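PelD (Pseudomonas aeruginosa, PDB 4EU0) probably acts as a membrane-anchored cyclic-di-GMP effector in pellicle formation, its cytosolic GAF and GGDEF-like part holding the dinucleotide. Local coordinates at residues L216-L228 with F284-V296. Sequence-based numbering, arbitrary orientation.
Sequences LRLRNDEGRRVLL and FLFNECGLNDQQV
Gln-295 grips the edge strand 214-219 through its amide: NE2 donates to Arg-219 O at 2.7 Å, the oxygen lying 3° out of the Gln amide plane. NE2 also donates to a water, 2.8 Å from it, that accepts from Arg-219 N, so the amide meets the carbonyl of that residue directly and its N-H through the water. The other end of the amide is fixed too, since OE1 accepts from Asn-292 N, which approaches in the carbonyl plane; together these bonds should set the amide's rotation.

At the Asn-220 to Gly-223 type I turn, Asn-220 places CG between its backbone N and carbonyl carbon (chi1 74°). OD1 thereby receives Glu-222 N and Arg-224 N from opposite faces, the first closing an Asx turn, while ND2 reaches Cys-289 O at 3.3 Å, from above that carbonyl plane. Asp-221 N binds Gly-290 O at 3.0 Å. Gly-290 leaves the helix with positive phi (72°), and its CA lies 3.6 Å from Asp-221 OD1.

In the apolar part of the contact Leu-291 CD1 meets Leu-218 CD1 at 3.7 Å, the two side chains crossing at about a right angle, and also touches Leu-228 CD2. Leu-228 CD1 packs on Leu-285 CD2 at 3.7 Å, and Phe-167 of helix 162-181 borders Leu-228 as well.

The contact thus lays the segment following helix 280-288 against the outer hairpin of the antiparallel sheet in the GGDEF-like domain; the Leu-228 side chain is about 14 Å from the bound cyclic-di-GMP. Bonds to main-chain atoms probably hold this segment at the turn and edge strand, while leucine packing joins it to the sheet.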
loop_
_atom_site.group_PDB
_atom_site.type_symbol
_atom_site.label_atom_id
_atom_site.label_comp_id
_atom_site.label_asym_id
_atom_site.label_seq_id
_atom_site.Cartn_x
_atom_site.Cartn_y
_atom_site.Cartn_z
ATOM N N LEU A 216 -11.953 8.435 1.532
ATOM C CA LEU A 216 -12.141 9.394 2.610
ATOM C C LEU A 216 -13.371 10.247 2.330
ATOM O O LEU A 216 -13.505 10.825 1.247
ATOM C CB LEU A 216 -10.929 10.322 2.743
ATOM C CG LEU A 216 -9.863 10.157 3.817
ATOM C CD1 LEU A 216 -9.173 11.499 4.071
ATOM C CD2 LEU A 216 -10.443 9.601 5.113
ATOM N N ARG A 217 -14.260 10.323 3.315
ATOM C CA ARG A 217 -15.471 11.135 3.220
ATOM C C ARG A 217 -15.221 12.439 3.962
ATOM O O ARG A 217 -15.006 12.437 5.184
ATOM C CB ARG A 217 -16.664 10.389 3.831
ATOM C CG ARG A 217 -16.837 8.959 3.309
ATOM C CD ARG A 217 -17.646 8.063 4.258
ATOM N NE ARG A 217 -17.050 7.963 5.595
ATOM C CZ ARG A 217 -17.437 7.106 6.537
ATOM N NH1 ARG A 217 -18.412 6.236 6.299
ATOM N NH2 ARG A 217 -16.835 7.108 7.721
ATOM N N LEU A 218 -15.232 13.547 3.223
ATOM C CA LEU A 218 -14.862 14.846 3.780
ATOM C C LEU A 218 -15.852 15.927 3.388
ATOM O O LEU A 218 -16.673 15.739 2.491
ATOM C CB LEU A 218 -13.461 15.249 3.289
ATOM C CG LEU A 218 -12.280 14.325 3.611
ATOM C CD1 LEU A 218 -11.050 14.780 2.866
ATOM C CD2 LEU A 218 -12.019 14.269 5.106
ATOM N N ARG A 219 -15.777 17.057 4.087
ATOM C CA ARG A 219 -16.462 18.273 3.676
ATOM C C ARG A 219 -15.397 19.317 3.372
ATOM O O ARG A 219 -14.515 19.544 4.190
ATOM C CB ARG A 219 -17.394 18.772 4.786
ATOM C CG ARG A 219 -18.589 17.864 5.048
ATOM C CD ARG A 219 -19.719 18.153 4.063
ATOM N NE ARG A 219 -20.921 17.366 4.343
ATOM C CZ ARG A 219 -22.140 17.684 3.917
ATOM N NH1 ARG A 219 -22.333 18.788 3.203
ATOM N NH2 ARG A 219 -23.172 16.903 4.216
ATOM N N ASN A 220 -15.467 19.947 2.204
ATOM C CA ASN A 220 -14.479 20.979 1.874
ATOM C C ASN A 220 -14.824 22.363 2.441
ATOM O O ASN A 220 -15.820 22.519 3.155
ATOM C CB ASN A 220 -14.172 21.016 0.365
ATOM C CG ASN A 220 -15.285 21.635 -0.475
ATOM O OD1 ASN A 220 -16.279 22.168 0.034
ATOM N ND2 ASN A 220 -15.114 21.564 -1.791
ATOM N N ASP A 221 -13.997 23.356 2.122
ATOM C CA ASP A 221 -14.154 24.704 2.672
ATOM C C ASP A 221 -15.396 25.447 2.162
ATOM O O ASP A 221 -15.757 26.496 2.699
ATOM C CB ASP A 221 -12.882 25.533 2.435
ATOM C CG ASP A 221 -12.609 25.795 0.961
ATOM O OD1 ASP A 221 -13.249 25.164 0.090
ATOM O OD2 ASP A 221 -11.745 26.653 0.675
ATOM N N GLU A 222 -16.041 24.907 1.131
ATOM C CA GLU A 222 -17.303 25.456 0.631
ATOM C C GLU A 222 -18.499 24.699 1.228
ATOM O O GLU A 222 -19.655 24.983 0.902
ATOM C CB GLU A 222 -17.345 25.411 -0.901
ATOM C CG GLU A 222 -16.233 26.212 -1.598
ATOM C CD GLU A 222 -16.467 27.709 -1.589
ATOM O OE1 GLU A 222 -17.299 28.191 -2.389
ATOM O OE2 GLU A 222 -15.800 28.413 -0.799
ATOM N N GLY A 223 -18.204 23.736 2.100
ATOM C CA GLY A 223 -19.230 22.952 2.793
ATOM C C GLY A 223 -19.775 21.772 2.005
ATOM O O GLY A 223 -20.772 21.159 2.404
ATOM N N ARG A 224 -19.117 21.445 0.895
ATOM C CA ARG A 224 -19.588 20.384 0.013
ATOM C C ARG A 224 -18.969 19.051 0.361
ATOM O O ARG A 224 -17.826 18.987 0.833
ATOM C CB ARG A 224 -19.296 20.723 -1.446
ATOM C CG ARG A 224 -20.059 21.932 -1.939
ATOM C CD ARG A 224 -20.097 21.944 -3.434
ATOM N NE ARG A 224 -18.965 22.652 -4.006
ATOM C CZ ARG A 224 -19.064 23.727 -4.781
ATOM N NH1 ARG A 224 -20.252 24.233 -5.089
ATOM N NH2 ARG A 224 -17.965 24.295 -5.252
ATOM N N ARG A 225 -19.730 17.987 0.126
ATOM C CA ARG A 225 -19.213 16.633 0.276
ATOM C C ARG A 225 -18.125 16.415 -0.762
ATOM O O ARG A 225 -18.299 16.734 -1.942
ATOM C CB ARG A 225 -20.325 15.605 0.062
ATOM C CG ARG A 225 -21.490 15.706 1.023
ATOM C CD ARG A 225 -22.607 14.748 0.590
ATOM N NE ARG A 225 -23.733 14.742 1.531
ATOM C CZ ARG A 225 -23.798 13.988 2.624
ATOM N NH1 ARG A 225 -22.799 13.170 2.942
ATOM N NH2 ARG A 225 -24.865 14.050 3.416
ATOM N N VAL A 226 -16.994 15.881 -0.315
ATOM C CA VAL A 226 -15.941 15.445 -1.222
ATOM C C VAL A 226 -15.606 14.024 -0.823
ATOM O O VAL A 226 -15.309 13.772 0.350
ATOM C CB VAL A 226 -14.661 16.303 -1.103
ATOM C CG1 VAL A 226 -13.518 15.677 -1.909
ATOM C CG2 VAL A 226 -14.916 17.750 -1.538
ATOM N N LEU A 227 -15.686 13.107 -1.786
ATOM C CA LEU A 227 -15.224 11.749 -1.566
ATOM C C LEU A 227 -13.909 11.538 -2.292
ATOM O O LEU A 227 -13.849 11.592 -3.525
ATOM C CB LEU A 227 -16.256 10.724 -2.016
ATOM C CG LEU A 227 -15.827 9.290 -1.670
ATOM C CD1 LEU A 227 -15.966 9.005 -0.167
ATOM C CD2 LEU A 227 -16.654 8.324 -2.429
ATOM N N LEU A 228 -12.855 11.317 -1.516
ATOM C CA LEU A 228 -11.549 11.006 -2.068
ATOM C C LEU A 228 -11.443 9.506 -2.230
ATOM O O LEU A 228 -11.816 8.748 -1.329
ATOM C CB LEU A 228 -10.479 11.456 -1.087
ATOM C CG LEU A 228 -9.154 12.053 -1.516
ATOM C CD1 LEU A 228 -9.223 12.858 -2.823
ATOM C CD2 LEU A 228 -8.694 12.908 -0.318
ATOM N N PHE A 284 -3.452 20.113 -5.531
ATOM C CA PHE A 284 -4.625 19.319 -5.864
ATOM C C PHE A 284 -5.588 19.228 -4.679
ATOM O O PHE A 284 -6.768 19.547 -4.805
ATOM C CB PHE A 284 -4.198 17.929 -6.333
ATOM C CG PHE A 284 -5.351 16.998 -6.609
ATOM C CD1 PHE A 284 -6.122 17.146 -7.757
ATOM C CD2 PHE A 284 -5.669 15.970 -5.722
ATOM C CE1 PHE A 284 -7.194 16.277 -8.009
ATOM C CE2 PHE A 284 -6.737 15.094 -5.970
ATOM C CZ PHE A 284 -7.499 15.248 -7.117
ATOM N N LEU A 285 -5.083 18.807 -3.527
ATOM C CA LEU A 285 -5.964 18.573 -2.379
ATOM C C LEU A 285 -6.347 19.838 -1.615
ATOM O O LEU A 285 -7.506 19.982 -1.237
ATOM C CB LEU A 285 -5.372 17.527 -1.425
ATOM C CG LEU A 285 -5.236 16.100 -1.966
ATOM C CD1 LEU A 285 -4.480 15.231 -0.957
ATOM C CD2 LEU A 285 -6.586 15.472 -2.312
ATOM N N PHE A 286 -5.391 20.753 -1.398
ATOM C CA PHE A 286 -5.619 21.913 -0.520
ATOM C C PHE A 286 -6.124 23.180 -1.206
ATOM O O PHE A 286 -6.598 24.114 -0.534
ATOM C CB PHE A 286 -4.364 22.248 0.304
ATOM C CG PHE A 286 -3.918 21.145 1.222
ATOM C CD1 PHE A 286 -4.804 20.155 1.641
ATOM C CD2 PHE A 286 -2.608 21.109 1.683
ATOM C CE1 PHE A 286 -4.385 19.138 2.485
ATOM C CE2 PHE A 286 -2.179 20.098 2.538
ATOM C CZ PHE A 286 -3.073 19.112 2.941
ATOM N N ASN A 287 -5.970 23.243 -2.524
ATOM C CA ASN A 287 -6.483 24.363 -3.298
ATOM C C ASN A 287 -7.670 23.917 -4.148
ATOM O O ASN A 287 -8.788 24.411 -3.974
ATOM C CB ASN A 287 -5.378 24.988 -4.157
ATOM C CG ASN A 287 -5.889 26.104 -5.056
ATOM O OD1 ASN A 287 -6.641 25.862 -5.999
ATOM N ND2 ASN A 287 -5.468 27.329 -4.776
ATOM N N GLU A 288 -7.429 22.972 -5.052
ATOM C CA GLU A 288 -8.458 22.541 -5.995
ATOM C C GLU A 288 -9.657 21.880 -5.318
ATOM O O GLU A 288 -10.802 22.202 -5.642
ATOM C CB GLU A 288 -7.878 21.616 -7.062
ATOM C CG GLU A 288 -6.779 22.245 -7.907
ATOM C CD GLU A 288 -6.335 21.343 -9.030
ATOM O OE1 GLU A 288 -5.212 20.799 -8.944
ATOM O OE2 GLU A 288 -7.113 21.159 -9.993
ATOM N N CYS A 289 -9.394 20.971 -4.378
ATOM C CA CYS A 289 -10.462 20.256 -3.676
ATOM C C CYS A 289 -10.954 20.997 -2.437
ATOM O O CYS A 289 -11.972 20.623 -1.856
ATOM C CB CYS A 289 -10.027 18.837 -3.296
ATOM S SG CYS A 289 -9.632 17.777 -4.694
ATOM N N GLY A 290 -10.221 22.035 -2.033
ATOM C CA GLY A 290 -10.617 22.886 -0.914
ATOM C C GLY A 290 -10.487 22.211 0.435
ATOM O O GLY A 290 -11.254 22.504 1.357
ATOM N N LEU A 291 -9.518 21.307 0.547
ATOM C CA LEU A 291 -9.292 20.560 1.779
ATOM C C LEU A 291 -8.131 21.176 2.552
ATOM O O LEU A 291 -7.532 22.164 2.108
ATOM C CB LEU A 291 -9.029 19.077 1.474
ATOM C CG LEU A 291 -10.035 18.324 0.583
ATOM C CD1 LEU A 291 -9.541 16.923 0.247
ATOM C CD2 LEU A 291 -11.421 18.259 1.232
ATOM N N ASN A 292 -7.829 20.610 3.717
ATOM C CA ASN A 292 -6.729 21.113 4.550
ATOM C C ASN A 292 -5.911 19.995 5.192
ATOM O O ASN A 292 -6.304 18.830 5.156
ATOM C CB ASN A 292 -7.223 22.124 5.598
ATOM C CG ASN A 292 -8.233 21.531 6.568
ATOM O OD1 ASN A 292 -7.995 20.488 7.181
ATOM N ND2 ASN A 292 -9.367 22.205 6.718
ATOM N N ASP A 293 -4.776 20.364 5.783
ATOM C CA ASP A 293 -3.843 19.399 6.369
ATOM C C ASP A 293 -4.384 18.666 7.600
ATOM O O ASP A 293 -3.778 17.697 8.062
ATOM C CB ASP A 293 -2.500 20.079 6.687
ATOM C CG ASP A 293 -2.638 21.244 7.658
ATOM O OD1 ASP A 293 -3.693 21.917 7.671
ATOM O OD2 ASP A 293 -1.672 21.500 8.400
ATOM N N GLN A 294 -5.520 19.124 8.123
ATOM C CA GLN A 294 -6.177 18.442 9.237
ATOM C C GLN A 294 -7.029 17.278 8.737
ATOM O O GLN A 294 -7.336 16.353 9.495
ATOM C CB GLN A 294 -7.027 19.417 10.063
ATOM C CG GLN A 294 -6.291 20.677 10.548
ATOM C CD GLN A 294 -5.077 20.396 11.436
ATOM O OE1 GLN A 294 -5.009 19.378 12.134
ATOM N NE2 GLN A 294 -4.114 21.314 11.419
ATOM N N GLN A 295 -7.388 17.331 7.454
ATOM C CA GLN A 295 -8.242 16.330 6.812
ATOM C C GLN A 295 -7.448 15.243 6.091
ATOM O O GLN A 295 -7.800 14.060 6.153
ATOM C CB GLN A 295 -9.192 17.009 5.820
ATOM C CG GLN A 295 -10.272 17.848 6.468
ATOM C CD GLN A 295 -11.056 18.662 5.460
ATOM O OE1 GLN A 295 -10.489 19.447 4.696
ATOM N NE2 GLN A 295 -12.370 18.492 5.464
ATOM N N VAL A 296 -6.390 15.646 5.390
ATOM C CA VAL A 296 -5.507 14.697 4.711
ATOM C C VAL A 296 -4.042 15.060 4.955
ATOM O O VAL A 296 -3.639 16.206 4.768
ATOM C CB VAL A 296 -5.836 14.572 3.185
ATOM C CG1 VAL A 296 -5.738 15.924 2.483
ATOM C CG2 VAL A 296 -4.952 13.528 2.512
HETATM O O HOH W 1 -14.279 16.877 6.616
#